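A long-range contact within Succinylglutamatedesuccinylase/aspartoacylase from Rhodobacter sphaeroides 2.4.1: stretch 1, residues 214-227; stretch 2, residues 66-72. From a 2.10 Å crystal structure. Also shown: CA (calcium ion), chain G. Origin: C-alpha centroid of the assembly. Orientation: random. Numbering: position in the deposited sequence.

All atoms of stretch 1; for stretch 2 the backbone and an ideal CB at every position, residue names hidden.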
ATOM      1  N   GLU A 214      14.587 -24.886 -15.827  1.00 26.22           N
ATOM      2  CA  GLU A 214      13.553 -24.895 -14.826  1.00 26.04           C
ATOM      3  C   GLU A 214      14.000 -25.903 -13.765  1.00 26.14           C
ATOM      4  O   GLU A 214      13.943 -27.125 -13.969  1.00 27.12           O
ATOM      5  CB  GLU A 214      12.186 -25.207 -15.441  1.00 27.06           C
ATOM      6  CG  GLU A 214      11.612 -24.126 -16.439  1.00 25.95           C
ATOM      7  CD  GLU A 214      11.452 -22.715 -15.833  1.00 28.69           C
ATOM      8  OE1 GLU A 214      11.449 -22.573 -14.593  1.00 28.29           O
ATOM      9  OE2 GLU A 214      11.304 -21.737 -16.606  1.00 29.07           O
ATOM     10  N   LEU A 215      14.475 -25.372 -12.651  1.00 25.28           N
ATOM     11  CA  LEU A 215      15.123 -26.154 -11.610  1.00 25.50           C
ATOM     12  C   LEU A 215      14.368 -26.138 -10.289  1.00 25.29           C
ATOM     13  O   LEU A 215      14.968 -26.265  -9.246  1.00 25.87           O
ATOM     14  CB  LEU A 215      16.583 -25.664 -11.411  1.00 23.99           C
ATOM     15  CG  LEU A 215      17.589 -25.915 -12.563  1.00 25.50           C
ATOM     16  CD1 LEU A 215      18.920 -25.194 -12.331  1.00 21.61           C
ATOM     17  CD2 LEU A 215      17.836 -27.428 -12.843  1.00 25.34           C
ATOM     18  N   GLY A 216      13.046 -25.992 -10.333  1.00 25.02           N
ATOM     19  CA  GLY A 216      12.249 -26.084  -9.124  1.00 23.54           C
ATOM     20  C   GLY A 216      11.166 -25.035  -9.027  1.00 23.54           C
ATOM     21  O   GLY A 216      10.516 -24.680 -10.031  1.00 22.52           O
ATOM     22  N   GLY A 217      10.943 -24.547  -7.809  1.00 22.73           N
ATOM     23  CA  GLY A 217       9.785 -23.691  -7.570  1.00 23.36           C
ATOM     24  C   GLY A 217       9.200 -23.912  -6.188  1.00 23.91           C
ATOM     25  O   GLY A 217       9.943 -24.145  -5.247  1.00 24.12           O
ATOM     26  N   TRP A 218       7.878 -23.785  -6.075  1.00 24.12           N
ATOM     27  CA  TRP A 218       7.142 -23.928  -4.811  1.00 23.98           C
ATOM     28  C   TRP A 218       7.645 -22.960  -3.699  1.00 24.97           C
ATOM     29  O   TRP A 218       7.553 -23.271  -2.483  1.00 25.06           O
ATOM     30  CB  TRP A 218       7.192 -25.380  -4.327  1.00 24.51           C
ATOM     31  CG  TRP A 218       6.080 -26.269  -4.852  1.00 24.75           C
ATOM     32  CD1 TRP A 218       4.991 -25.890  -5.601  1.00 24.40           C
ATOM     33  CD2 TRP A 218       5.938 -27.670  -4.615  1.00 23.76           C
ATOM     34  NE1 TRP A 218       4.176 -26.981  -5.840  1.00 22.27           N
ATOM     35  CE2 TRP A 218       4.731 -28.084  -5.246  1.00 26.32           C
ATOM     36  CE3 TRP A 218       6.705 -28.619  -3.926  1.00 23.53           C
ATOM     37  CZ2 TRP A 218       4.275 -29.407  -5.203  1.00 26.15           C
ATOM     38  CZ3 TRP A 218       6.247 -29.943  -3.883  1.00 25.09           C
ATOM     39  CH2 TRP A 218       5.049 -30.321  -4.512  1.00 27.40           C
ATOM     40  N   GLY A 219       8.198 -21.822  -4.113  1.00 24.41           N
ATOM     41  CA  GLY A 219       8.678 -20.807  -3.164  1.00 24.58           C
ATOM     42  C   GLY A 219       9.934 -21.218  -2.398  1.00 24.71           C
ATOM     43  O   GLY A 219      10.429 -20.442  -1.567  1.00 24.55           O
ATOM     44  N   ARG A 220      10.444 -22.431  -2.688  1.00 23.69           N
ATOM     45  CA  ARG A 220      11.492 -23.061  -1.898  1.00 23.95           C
ATOM     46  C   ARG A 220      12.764 -23.354  -2.702  1.00 24.15           C
ATOM     47  O   ARG A 220      12.789 -23.164  -3.932  1.00 23.32           O
ATOM     48  CB  ARG A 220      10.945 -24.350  -1.234  1.00 24.38           C
ATOM     49  CG  ARG A 220      10.353 -25.445  -2.195  1.00 23.69           C
ATOM     50  CD  ARG A 220      11.431 -26.326  -2.818  1.00 24.08           C
ATOM     51  NE  ARG A 220      10.971 -27.646  -3.315  1.00 24.55           N
ATOM     52  CZ  ARG A 220      10.582 -27.892  -4.576  1.00 26.31           C
ATOM     53  NH1 ARG A 220      10.540 -26.904  -5.523  1.00 20.13           N
ATOM     54  NH2 ARG A 220      10.189 -29.117  -4.897  1.00 21.83           N
ATOM     55  N   VAL A 221      13.798 -23.858  -2.004  1.00 24.25           N
ATOM     56  CA  VAL A 221      15.049 -24.267  -2.615  1.00 23.80           C
ATOM     57  C   VAL A 221      15.011 -25.794  -2.836  1.00 25.52           C
ATOM     58  O   VAL A 221      14.787 -26.576  -1.884  1.00 24.68           O
ATOM     59  CB  VAL A 221      16.280 -23.885  -1.763  1.00 24.25           C
ATOM     60  CG1 VAL A 221      17.575 -24.439  -2.387  1.00 24.20           C
ATOM     61  CG2 VAL A 221      16.424 -22.366  -1.636  1.00 21.84           C
ATOM     62  N   ASN A 222      15.194 -26.201  -4.096  1.00 25.50           N
ATOM     63  CA  ASN A 222      15.076 -27.620  -4.491  1.00 26.29           C
ATOM     64  C   ASN A 222      16.498 -28.199  -4.455  1.00 26.21           C
ATOM     65  O   ASN A 222      17.383 -27.752  -5.197  1.00 25.04           O
ATOM     66  CB  ASN A 222      14.433 -27.719  -5.899  1.00 26.02           C
ATOM     67  CG  ASN A 222      14.208 -29.161  -6.367  1.00 27.06           C
ATOM     68  OD1 ASN A 222      15.094 -29.978  -6.268  1.00 25.00           O
ATOM     69  ND2 ASN A 222      13.001 -29.464  -6.888  1.00 27.31           N
ATOM     70  N   ILE A 223      16.720 -29.145  -3.547  1.00 26.91           N
ATOM     71  CA  ILE A 223      18.051 -29.717  -3.333  1.00 26.94           C
ATOM     72  C   ILE A 223      18.607 -30.365  -4.619  1.00 27.05           C
ATOM     73  O   ILE A 223      19.791 -30.199  -4.944  1.00 27.60           O
ATOM     74  CB  ILE A 223      18.016 -30.725  -2.158  1.00 27.36           C
ATOM     75  CG1 ILE A 223      17.784 -29.986  -0.819  1.00 27.37           C
ATOM     76  CG2 ILE A 223      19.278 -31.564  -2.110  1.00 26.38           C
ATOM     77  CD1 ILE A 223      17.501 -30.933   0.382  1.00 26.93           C
ATOM     78  N   GLU A 224      17.753 -31.109  -5.331  1.00 27.31           N
ATOM     79  CA  GLU A 224      18.155 -31.768  -6.578  1.00 27.42           C
ATOM     80  C   GLU A 224      18.403 -30.735  -7.663  1.00 27.07           C
ATOM     81  O   GLU A 224      19.310 -30.905  -8.481  1.00 27.25           O
ATOM     82  CB  GLU A 224      17.081 -32.751  -7.039  1.00 27.12           C
ATOM     83  CG  GLU A 224      17.220 -34.103  -6.406  1.00 30.36           C
ATOM     84  CD  GLU A 224      18.490 -34.829  -6.882  1.00 32.74           C
ATOM     85  OE1 GLU A 224      19.528 -34.735  -6.161  1.00 33.15           O
ATOM     86  OE2 GLU A 224      18.437 -35.448  -7.983  1.00 30.38           O
ATOM     87  N   GLY A 225      17.581 -29.671  -7.660  1.00 26.30           N
ATOM     88  CA  GLY A 225      17.707 -28.563  -8.566  1.00 24.82           C
ATOM     89  C   GLY A 225      19.028 -27.845  -8.420  1.00 24.78           C
ATOM     90  O   GLY A 225      19.622 -27.447  -9.404  1.00 25.35           O
ATOM     91  N   VAL A 226      19.492 -27.659  -7.184  1.00 24.91           N
ATOM     92  CA  VAL A 226      20.786 -27.031  -6.933  1.00 23.56           C
ATOM     93  C   VAL A 226      21.906 -27.958  -7.460  1.00 24.59           C
ATOM     94  O   VAL A 226      22.851 -27.477  -8.083  1.00 24.76           O
ATOM     95  CB  VAL A 226      20.985 -26.752  -5.427  1.00 24.63           C
ATOM     96  CG1 VAL A 226      22.423 -26.363  -5.114  1.00 24.03           C
ATOM     97  CG2 VAL A 226      19.988 -25.654  -4.907  1.00 24.60           C
ATOM     98  N   ARG A 227      21.792 -29.268  -7.211  1.00 24.16           N
ATOM     99  CA  ARG A 227      22.792 -30.236  -7.650  1.00 25.17           C
ATOM    100  C   ARG A 227      22.857 -30.283  -9.190  1.00 23.88           C
ATOM    101  O   ARG A 227      23.904 -30.222  -9.745  1.00 23.74           O
ATOM    102  CB  ARG A 227      22.480 -31.644  -7.098  1.00 24.84           C
ATOM    103  CG  ARG A 227      23.599 -32.713  -7.426  1.00 28.23           C
ATOM    104  CD  ARG A 227      23.235 -34.146  -6.936  1.00 27.35           C
ATOM    105  NE  ARG A 227      22.015 -34.636  -7.596  1.00 32.90           N
ATOM    106  CZ  ARG A 227      21.974 -35.143  -8.836  1.00 33.48           C
ATOM    107  NH1 ARG A 227      23.075 -35.237  -9.573  1.00 33.28           N
ATOM    108  NH2 ARG A 227      20.832 -35.552  -9.348  1.00 33.27           N
ATOM    109  N   UNK A  66      13.648 -16.978  -7.905  1.00 23.63           N
ATOM    110  CA  UNK A  66      14.112 -18.198  -8.548  1.00 23.41           C
ATOM    111  C   UNK A  66      15.551 -18.391  -8.134  1.00 22.66           C
ATOM    112  O   UNK A  66      16.415 -17.732  -8.660  1.00 22.90           O
ATOM    113  CB  UNK A  66      13.968 -18.137 -10.070  1.00 23.41           C
ATOM    114  N   UNK A  67      15.759 -19.298  -7.166  1.00 23.38           N
ATOM    115  CA  UNK A  67      16.987 -19.390  -6.344  1.00 23.67           C
ATOM    116  C   UNK A  67      18.134 -20.199  -6.913  1.00 24.06           C
ATOM    117  O   UNK A  67      19.312 -19.884  -6.652  1.00 23.13           O
ATOM    118  CB  UNK A  67      16.628 -19.992  -4.984  1.00 23.67           C
ATOM    119  N   UNK A  68      17.804 -21.252  -7.677  1.00 23.76           N
ATOM    120  CA  UNK A  68      18.834 -22.243  -8.022  1.00 24.07           C
ATOM    121  C   UNK A  68      19.988 -21.661  -8.852  1.00 23.54           C
ATOM    122  O   UNK A  68      21.166 -21.967  -8.595  1.00 23.67           O
ATOM    123  CB  UNK A  68      18.192 -23.398  -8.793  1.00 24.07           C
ATOM    124  N   UNK A  69      19.664 -20.771  -9.806  1.00 23.27           N
ATOM    125  CA  UNK A  69      20.722 -20.042 -10.548  1.00 21.72           C
ATOM    126  C   UNK A  69      21.551 -19.110  -9.670  1.00 21.58           C
ATOM    127  O   UNK A  69      22.759 -18.979  -9.852  1.00 20.63           O
ATOM    128  CB  UNK A  69      20.093 -19.224 -11.678  1.00 21.72           C
ATOM    129  N   UNK A  70      20.903 -18.441  -8.714  1.00 19.86           N
ATOM    130  CA  UNK A  70      21.642 -17.546  -7.801  1.00 19.01           C
ATOM    131  C   UNK A  70      22.706 -18.321  -6.996  1.00 19.56           C
ATOM    132  O   UNK A  70      23.795 -17.823  -6.816  1.00 17.96           O
ATOM    133  CB  UNK A  70      20.671 -16.850  -6.845  1.00 19.01           C
ATOM    134  N   UNK A  71      22.328 -19.504  -6.476  1.00 19.86           N
ATOM    135  CA  UNK A  71      23.253 -20.378  -5.736  1.00 21.61           C
ATOM    136  C   UNK A  71      24.344 -20.982  -6.640  1.00 21.78           C
ATOM    137  O   UNK A  71      25.539 -20.836  -6.356  1.00 22.38           O
ATOM    138  CB  UNK A  71      22.469 -21.504  -5.058  1.00 21.61           C
ATOM    139  N   UNK A  72      23.942 -21.624  -7.742  1.00 22.31           N
ATOM    140  CA  UNK A  72      24.891 -22.331  -8.613  1.00 22.25           C
ATOM    141  C   UNK A  72      25.950 -21.351  -9.151  1.00 23.09           C
ATOM    142  O   UNK A  72      27.147 -21.627  -9.097  1.00 24.23           O
ATOM    143  CB  UNK A  72      24.154 -23.008  -9.770  1.00 22.25           C
TER
HETATM  144 CA    CA G 401      11.791 -17.119 -14.328  1.00 51.54          CA

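Position 66 lies in loop conformation, and its CA-to-CB bond runs sideways to stretch 1, with no atom of that stretch within 5.5 Å of the ideal CB. The setting offers instead the calcium ion, which favours an acidic or other metal-binding side chain long enough to reach it. The residue is Glu66, which binds the metal through both carboxylate oxygens, OE1 to CA at 2.3 Å and OE2 to CA at 2.4 Å.

Position 67 points toward stretch 1. Its ideal CB sits 4.1 Å from Val221 CG2, and beyond lie the carbonyl oxygens of Gly219 and Arg220. A simple aliphatic chain could meet the valine, but a long side chain whose tip can donate would use more of this surface. Tyr67 fills the place: its CD2 packs 3.8 Å from Val221 CG2, and both carbonyls lie at the ring edge, near its plane, with Tyr67 OH 3.2 Å from Gly219 O.

Position 68 has helical backbone angles and aims its CB at stretch 1, 3.8 Å from Leu215 CB. Gly225 leaves room beside it, since it has no side chain. Farther in, the backbone N of Asn222 offers a donor, so an acceptor on a flexible stem is wanted: Glu or Gln would suit, whereas a shorter acid or amide falls short of Asn222 N from this backbone. Glu68 has the largest area covered by stretch 1. Its CG passes 3.9 Å from Val226 CG2, and OE2 accepts a nearly straight hydrogen bond from Asn222 N at 2.7 Å. Glu68 OE2 also lies 2.7 Å from the O of water 1, which accepts from Gly217 N, 2.6 Å from that O, linking the carboxylate to the turn that begins at Gly217.

Position 69 points away and meets nothing of stretch 1. Its helical angles do not demand glycine, so many residues would satisfy this view; the deposited one is Gly69.

Position 70 is out of reach of stretch 1, which therefore sets no preference. Gln70 turns back on its own stretch, donating from NE2 to Glu66 O at 3.2 Å.

Position 71 again faces stretch 1, with its ideal CB 4.8 Å from Val226 CG2. The methyl groups of Val221 and Val226 invite Leu, Ile or Met. Ile71 answers with one methyl, CD1, which lies 4.0 Å from both Val221 CG1 and Val226 CG2.

Position 72 points toward stretch 1, its ideal CB 5.0 Å from Val226 O, so a small residue would do. Ala72 makes no close contact.

Stretch 2 (66-72) EYEGQIA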
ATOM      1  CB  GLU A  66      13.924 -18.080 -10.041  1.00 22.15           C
ATOM      2  CG  GLU A  66      12.476 -17.944 -10.353  1.00 25.54           C
ATOM      3  CD  GLU A  66      12.185 -17.667 -11.791  1.00 27.80           C
ATOM      4  OE1 GLU A  66      13.121 -17.783 -12.632  1.00 27.67           O
ATOM      5  OE2 GLU A  66      11.009 -17.304 -12.056  1.00 27.35           O
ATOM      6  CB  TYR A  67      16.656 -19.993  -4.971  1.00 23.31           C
ATOM      7  CG  TYR A  67      15.455 -19.361  -4.308  1.00 23.01           C
ATOM      8  CD1 TYR A  67      15.417 -17.973  -4.023  1.00 22.98           C
ATOM      9  CD2 TYR A  67      14.360 -20.147  -3.949  1.00 22.02           C
ATOM     10  CE1 TYR A  67      14.288 -17.408  -3.402  1.00 20.19           C
ATOM     11  CE2 TYR A  67      13.223 -19.602  -3.366  1.00 22.68           C
ATOM     12  CZ  TYR A  67      13.189 -18.249  -3.074  1.00 22.83           C
ATOM     13  OH  TYR A  67      12.009 -17.769  -2.501  1.00 23.68           O
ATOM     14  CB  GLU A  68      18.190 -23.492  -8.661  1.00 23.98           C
ATOM     15  CG  GLU A  68      17.545 -24.416  -7.632  1.00 24.48           C
ATOM     16  CD  GLU A  68      16.259 -23.867  -6.973  1.00 27.45           C
ATOM     17  OE1 GLU A  68      15.817 -22.714  -7.204  1.00 25.27           O
ATOM     18  OE2 GLU A  68      15.685 -24.621  -6.173  1.00 32.69           O
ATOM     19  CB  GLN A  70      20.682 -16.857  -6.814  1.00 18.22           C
ATOM     20  CG  GLN A  70      19.589 -15.964  -7.485  1.00 15.86           C
ATOM     21  CD  GLN A  70      18.670 -15.378  -6.433  1.00 18.52           C
ATOM     22  OE1 GLN A  70      19.143 -14.957  -5.372  1.00 23.22           O
ATOM     23  NE2 GLN A  70      17.332 -15.392  -6.694  1.00 19.16           N
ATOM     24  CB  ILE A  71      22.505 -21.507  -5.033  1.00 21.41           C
ATOM     25  CG1 ILE A  71      21.610 -20.953  -3.892  1.00 21.58           C
ATOM     26  CG2 ILE A  71      23.498 -22.539  -4.495  1.00 20.27           C
ATOM     27  CD1 ILE A  71      20.511 -21.958  -3.429  1.00 23.22           C
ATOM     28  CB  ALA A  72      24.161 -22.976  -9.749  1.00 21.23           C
TER
HETATM   29  O   HOH W   1      12.973 -24.586  -6.180  1.00 28.86           O
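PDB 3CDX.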